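Long-range contact in D-mannonate dehydratase (Streptococcus suis, PDB 3BDK), which probably catalyses the manganese- or iron-dependent dehydration of D-mannonate to 2-dehydro-3-deoxy-D-gluconate in the breakdown of hexuronates: residues I92-I103 and N197-I205. Sequence-based numbering, arbitrary orientation.
Sequences IKQGKPNRDALI and NLEYFIKAI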
loop_
_atom_site.group_PDB
_atom_site.type_symbol
_atom_site.label_atom_id
_atom_site.label_comp_id
_atom_site.label_asym_id
_atom_site.label_seq_id
_atom_site.Cartn_x
_atom_site.Cartn_y
_atom_site.Cartn_z
ATOM N N ILE A 92 -24.172 -13.064 29.115
ATOM C CA ILE A 92 -24.643 -11.682 29.025
ATOM C C ILE A 92 -25.504 -11.516 27.781
ATOM O O ILE A 92 -26.586 -10.931 27.848
ATOM C CB ILE A 92 -23.510 -10.631 29.032
ATOM C CG1 ILE A 92 -22.760 -10.668 30.364
ATOM C CG2 ILE A 92 -24.085 -9.231 28.797
ATOM C CD1 ILE A 92 -21.392 -9.993 30.330
ATOM N N LYS A 93 -25.019 -12.051 26.661
ATOM C CA LYS A 93 -25.731 -12.008 25.385
ATOM C C LYS A 93 -27.115 -12.657 25.495
ATOM O O LYS A 93 -28.085 -12.140 24.931
ATOM C CB LYS A 93 -24.907 -12.689 24.276
ATOM C CG LYS A 93 -23.780 -11.857 23.633
ATOM C CD LYS A 93 -22.933 -12.739 22.702
ATOM C CE LYS A 93 -21.756 -11.989 22.081
ATOM N NZ LYS A 93 -20.774 -12.897 21.416
ATOM N N GLN A 94 -27.201 -13.767 26.233
ATOM C CA GLN A 94 -28.453 -14.510 26.435
ATOM C C GLN A 94 -29.360 -13.935 27.534
ATOM O O GLN A 94 -30.485 -14.402 27.715
ATOM C CB GLN A 94 -28.149 -15.967 26.774
ATOM C CG GLN A 94 -27.924 -16.870 25.595
ATOM C CD GLN A 94 -27.232 -18.173 25.990
ATOM O OE1 GLN A 94 -27.781 -19.268 25.819
ATOM N NE2 GLN A 94 -26.023 -18.059 26.519
ATOM N N GLY A 95 -28.874 -12.939 28.269
ATOM C CA GLY A 95 -29.604 -12.386 29.418
ATOM C C GLY A 95 -29.902 -13.357 30.563
ATOM O O GLY A 95 -30.948 -13.254 31.219
ATOM N N LYS A 96 -28.999 -14.299 30.821
ATOM C CA LYS A 96 -29.190 -15.267 31.909
ATOM C C LYS A 96 -28.914 -14.627 33.302
ATOM O O LYS A 96 -28.190 -13.622 33.383
ATOM C CB LYS A 96 -28.349 -16.526 31.644
ATOM C CG LYS A 96 -28.699 -17.243 30.326
ATOM C CD LYS A 96 -27.761 -18.406 30.035
ATOM C CE LYS A 96 -28.285 -19.716 30.629
ATOM N NZ LYS A 96 -27.189 -20.601 31.146
ATOM N N PRO A 97 -29.479 -15.194 34.401
ATOM C CA PRO A 97 -29.567 -14.449 35.682
ATOM C C PRO A 97 -28.194 -14.147 36.280
ATOM O O PRO A 97 -27.963 -13.053 36.818
ATOM C CB PRO A 97 -30.335 -15.405 36.600
ATOM C CG PRO A 97 -30.925 -16.435 35.708
ATOM C CD PRO A 97 -30.000 -16.562 34.544
ATOM N N ASN A 98 -27.304 -15.129 36.158
ATOM C CA ASN A 98 -25.879 -15.020 36.441
ATOM C C ASN A 98 -25.110 -13.986 35.639
ATOM O O ASN A 98 -23.894 -14.086 35.554
ATOM C CB ASN A 98 -25.240 -16.355 36.082
ATOM C CG ASN A 98 -25.558 -16.770 34.653
ATOM O OD1 ASN A 98 -26.664 -17.239 34.371
ATOM N ND2 ASN A 98 -24.605 -16.578 33.744
ATOM N N ARG A 99 -25.785 -13.030 35.016
ATOM C CA ARG A 99 -25.086 -12.091 34.153
ATOM C C ARG A 99 -24.402 -10.971 34.909
ATOM O O ARG A 99 -23.344 -10.511 34.478
ATOM C CB ARG A 99 -25.993 -11.530 33.046
ATOM C CG ARG A 99 -27.094 -10.544 33.486
ATOM C CD ARG A 99 -28.041 -10.254 32.337
ATOM N NE ARG A 99 -29.281 -9.611 32.763
ATOM C CZ ARG A 99 -30.230 -9.175 31.934
ATOM N NH1 ARG A 99 -30.090 -9.307 30.616
ATOM N NH2 ARG A 99 -31.318 -8.598 32.419
ATOM N N ASP A 100 -25.002 -10.545 36.024
ATOM C CA ASP A 100 -24.546 -9.381 36.806
ATOM C C ASP A 100 -23.087 -9.431 37.231
ATOM O O ASP A 100 -22.371 -8.432 37.144
ATOM C CB ASP A 100 -25.420 -9.187 38.047
ATOM C CG ASP A 100 -26.574 -8.237 37.803
ATOM O OD1 ASP A 100 -26.407 -7.300 36.987
ATOM O OD2 ASP A 100 -27.643 -8.432 38.425
ATOM N N ALA A 101 -22.673 -10.604 37.704
ATOM C CA ALA A 101 -21.297 -10.861 38.087
ATOM C C ALA A 101 -20.382 -10.757 36.862
ATOM O O ALA A 101 -19.323 -10.140 36.926
ATOM C CB ALA A 101 -21.181 -12.241 38.738
ATOM N N LEU A 102 -20.795 -11.358 35.747
ATOM C CA LEU A 102 -19.995 -11.302 34.526
ATOM C C LEU A 102 -19.820 -9.848 34.095
ATOM O O LEU A 102 -18.702 -9.416 33.797
ATOM C CB LEU A 102 -20.578 -12.201 33.429
ATOM C CG LEU A 102 -20.584 -13.698 33.816
ATOM C CD1 LEU A 102 -21.721 -14.460 33.164
ATOM C CD2 LEU A 102 -19.275 -14.402 33.530
ATOM N N ILE A 103 -20.915 -9.090 34.133
ATOM C CA ILE A 103 -20.880 -7.648 33.869
ATOM C C ILE A 103 -19.965 -6.922 34.862
ATOM O O ILE A 103 -19.287 -5.955 34.496
ATOM C CB ILE A 103 -22.303 -7.031 33.862
ATOM C CG1 ILE A 103 -23.091 -7.553 32.656
ATOM C CG2 ILE A 103 -22.245 -5.495 33.848
ATOM C CD1 ILE A 103 -24.560 -7.196 32.661
ATOM N N ASN A 197 -31.304 -7.574 25.943
ATOM C CA ASN A 197 -30.125 -8.036 26.620
ATOM C C ASN A 197 -28.985 -7.034 26.473
ATOM O O ASN A 197 -28.209 -6.824 27.420
ATOM C CB ASN A 197 -29.751 -9.422 26.125
ATOM C CG ASN A 197 -30.829 -10.450 26.437
ATOM O OD1 ASN A 197 -31.770 -10.168 27.173
ATOM N ND2 ASN A 197 -30.695 -11.642 25.883
ATOM N N LEU A 198 -28.925 -6.385 25.309
ATOM C CA LEU A 198 -27.885 -5.424 24.993
ATOM C C LEU A 198 -28.114 -4.136 25.732
ATOM O O LEU A 198 -27.180 -3.558 26.283
ATOM C CB LEU A 198 -27.834 -5.132 23.486
ATOM C CG LEU A 198 -26.892 -4.016 22.983
ATOM C CD1 LEU A 198 -25.419 -4.319 23.270
ATOM C CD2 LEU A 198 -27.095 -3.765 21.500
ATOM N N GLU A 199 -29.354 -3.667 25.718
ATOM C CA GLU A 199 -29.689 -2.441 26.400
ATOM C C GLU A 199 -29.315 -2.522 27.882
ATOM O O GLU A 199 -28.724 -1.594 28.434
ATOM C CB GLU A 199 -31.162 -2.145 26.234
ATOM C CG GLU A 199 -31.490 -0.680 26.473
ATOM C CD GLU A 199 -32.957 -0.459 26.682
ATOM O OE1 GLU A 199 -33.749 -1.240 26.098
ATOM O OE2 GLU A 199 -33.307 0.477 27.441
ATOM N N TYR A 200 -29.647 -3.650 28.501
ATOM C CA TYR A 200 -29.293 -3.932 29.875
ATOM C C TYR A 200 -27.790 -3.815 30.085
ATOM O O TYR A 200 -27.333 -3.186 31.046
ATOM C CB TYR A 200 -29.740 -5.343 30.231
ATOM C CG TYR A 200 -29.581 -5.713 31.697
ATOM C CD1 TYR A 200 -30.583 -5.409 32.628
ATOM C CD2 TYR A 200 -28.447 -6.387 32.145
ATOM C CE1 TYR A 200 -30.454 -5.760 33.966
ATOM C CE2 TYR A 200 -28.302 -6.742 33.479
ATOM C CZ TYR A 200 -29.311 -6.432 34.389
ATOM O OH TYR A 200 -29.173 -6.784 35.717
ATOM N N PHE A 201 -27.040 -4.440 29.180
ATOM C CA PHE A 201 -25.571 -4.418 29.173
ATOM C C PHE A 201 -25.015 -3.002 28.988
ATOM O O PHE A 201 -24.104 -2.598 29.695
ATOM C CB PHE A 201 -25.063 -5.364 28.072
ATOM C CG PHE A 201 -23.572 -5.355 27.872
ATOM C CD1 PHE A 201 -23.015 -4.738 26.754
ATOM C CD2 PHE A 201 -22.728 -6.013 28.767
ATOM C CE1 PHE A 201 -21.647 -4.746 26.546
ATOM C CE2 PHE A 201 -21.351 -6.037 28.562
ATOM C CZ PHE A 201 -20.807 -5.395 27.456
ATOM N N ILE A 202 -25.585 -2.262 28.045
ATOM C CA ILE A 202 -25.137 -0.913 27.725
ATOM C C ILE A 202 -25.329 0.023 28.917
ATOM O O ILE A 202 -24.361 0.595 29.419
ATOM C CB ILE A 202 -25.833 -0.360 26.444
ATOM C CG1 ILE A 202 -25.285 -1.040 25.181
ATOM C CG2 ILE A 202 -25.694 1.138 26.326
ATOM C CD1 ILE A 202 -23.750 -0.998 24.998
ATOM N N LYS A 203 -26.560 0.160 29.402
ATOM C CA LYS A 203 -26.791 1.143 30.460
ATOM C C LYS A 203 -26.063 0.761 31.729
ATOM O O LYS A 203 -25.790 1.615 32.554
ATOM C CB LYS A 203 -28.276 1.493 30.682
ATOM C CG LYS A 203 -29.225 0.319 30.891
ATOM C CD LYS A 203 -30.690 0.776 31.011
ATOM C CE LYS A 203 -31.121 1.545 29.781
ATOM N NZ LYS A 203 -30.497 0.960 28.556
ATOM N N ALA A 204 -25.719 -0.517 31.844
ATOM C CA ALA A 204 -24.856 -1.000 32.913
ATOM C C ALA A 204 -23.422 -0.437 32.827
ATOM O O ALA A 204 -22.901 0.092 33.823
ATOM C CB ALA A 204 -24.824 -2.533 32.928
ATOM N N ILE A 205 -22.808 -0.537 31.640
ATOM C CA ILE A 205 -21.366 -0.317 31.479
ATOM C C ILE A 205 -20.933 1.088 31.063
ATOM O O ILE A 205 -19.768 1.453 31.234
ATOM C CB ILE A 205 -20.695 -1.353 30.511
ATOM C CG1 ILE A 205 -21.096 -1.103 29.052
ATOM C CG2 ILE A 205 -20.990 -2.782 30.950
ATOM C CD1 ILE A 205 -20.179 -1.766 28.049
#
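Ile103 fits as a knob into a hole made by Tyr200, Phe201, Ala204 and Ile205, and its two branches divide the work. CG2 meets the methyl groups of Ala204 and Ile205, with CG2 of Ile103 4.0 Å from CB of Ala204, while CD1 reaches the edge of the Tyr200 ring near CE2. CG1 lies at the edge of the Phe201 ring, which Ile92 approaches obliquely, its CG2 3.5 Å from Phe201 CD2. Tyr106 packs edge-to-face with the same phenylalanine and continues the apolar cluster beyond the two segments.

Farther out, the guanidinium of Arg99 lies flat over one face of Tyr200, the planes 13° apart and CZ of Arg99 3.4 Å from the centroid of the Tyr200 ring, a cation-pi stack. The arginine chain is extended from CG to NE and runs against the direction of the tyrosine, so that NH2 comes over the middle of the ring. The phenol oxygen donates a hydrogen bond to Asp100 (Tyr200 OH to Asp100 OD1 3.1 Å), on the syn side but out of the carboxylate plane, tying the hydroxyl to Asp100.

At the other polar margin, Asn197 ND2 donates to Lys93 O over 2.8 Å, with an N-H...O angle of 154°. The amide thus ties 197-205 to the carbonyl of Lys93, two residues before Gly95, whose positive phi marks a Schellman motif. Lys93 NZ hydrogen-bonds Met126 O, and the Lys93 side chain lies about 8 Å from the bound D-mannose.

The axes of 99-103 and 197-205, in helices 99-114 and 191-210, run at 41° to each other. Helix 99-114 follows strand 79-84 and leads into 120-123; helix 191-210 comes after 120-123 and leads into 215-218. Such side-by-side packing of helices is characteristic of the outer layer of a xylose isomerase-like TIM barrel.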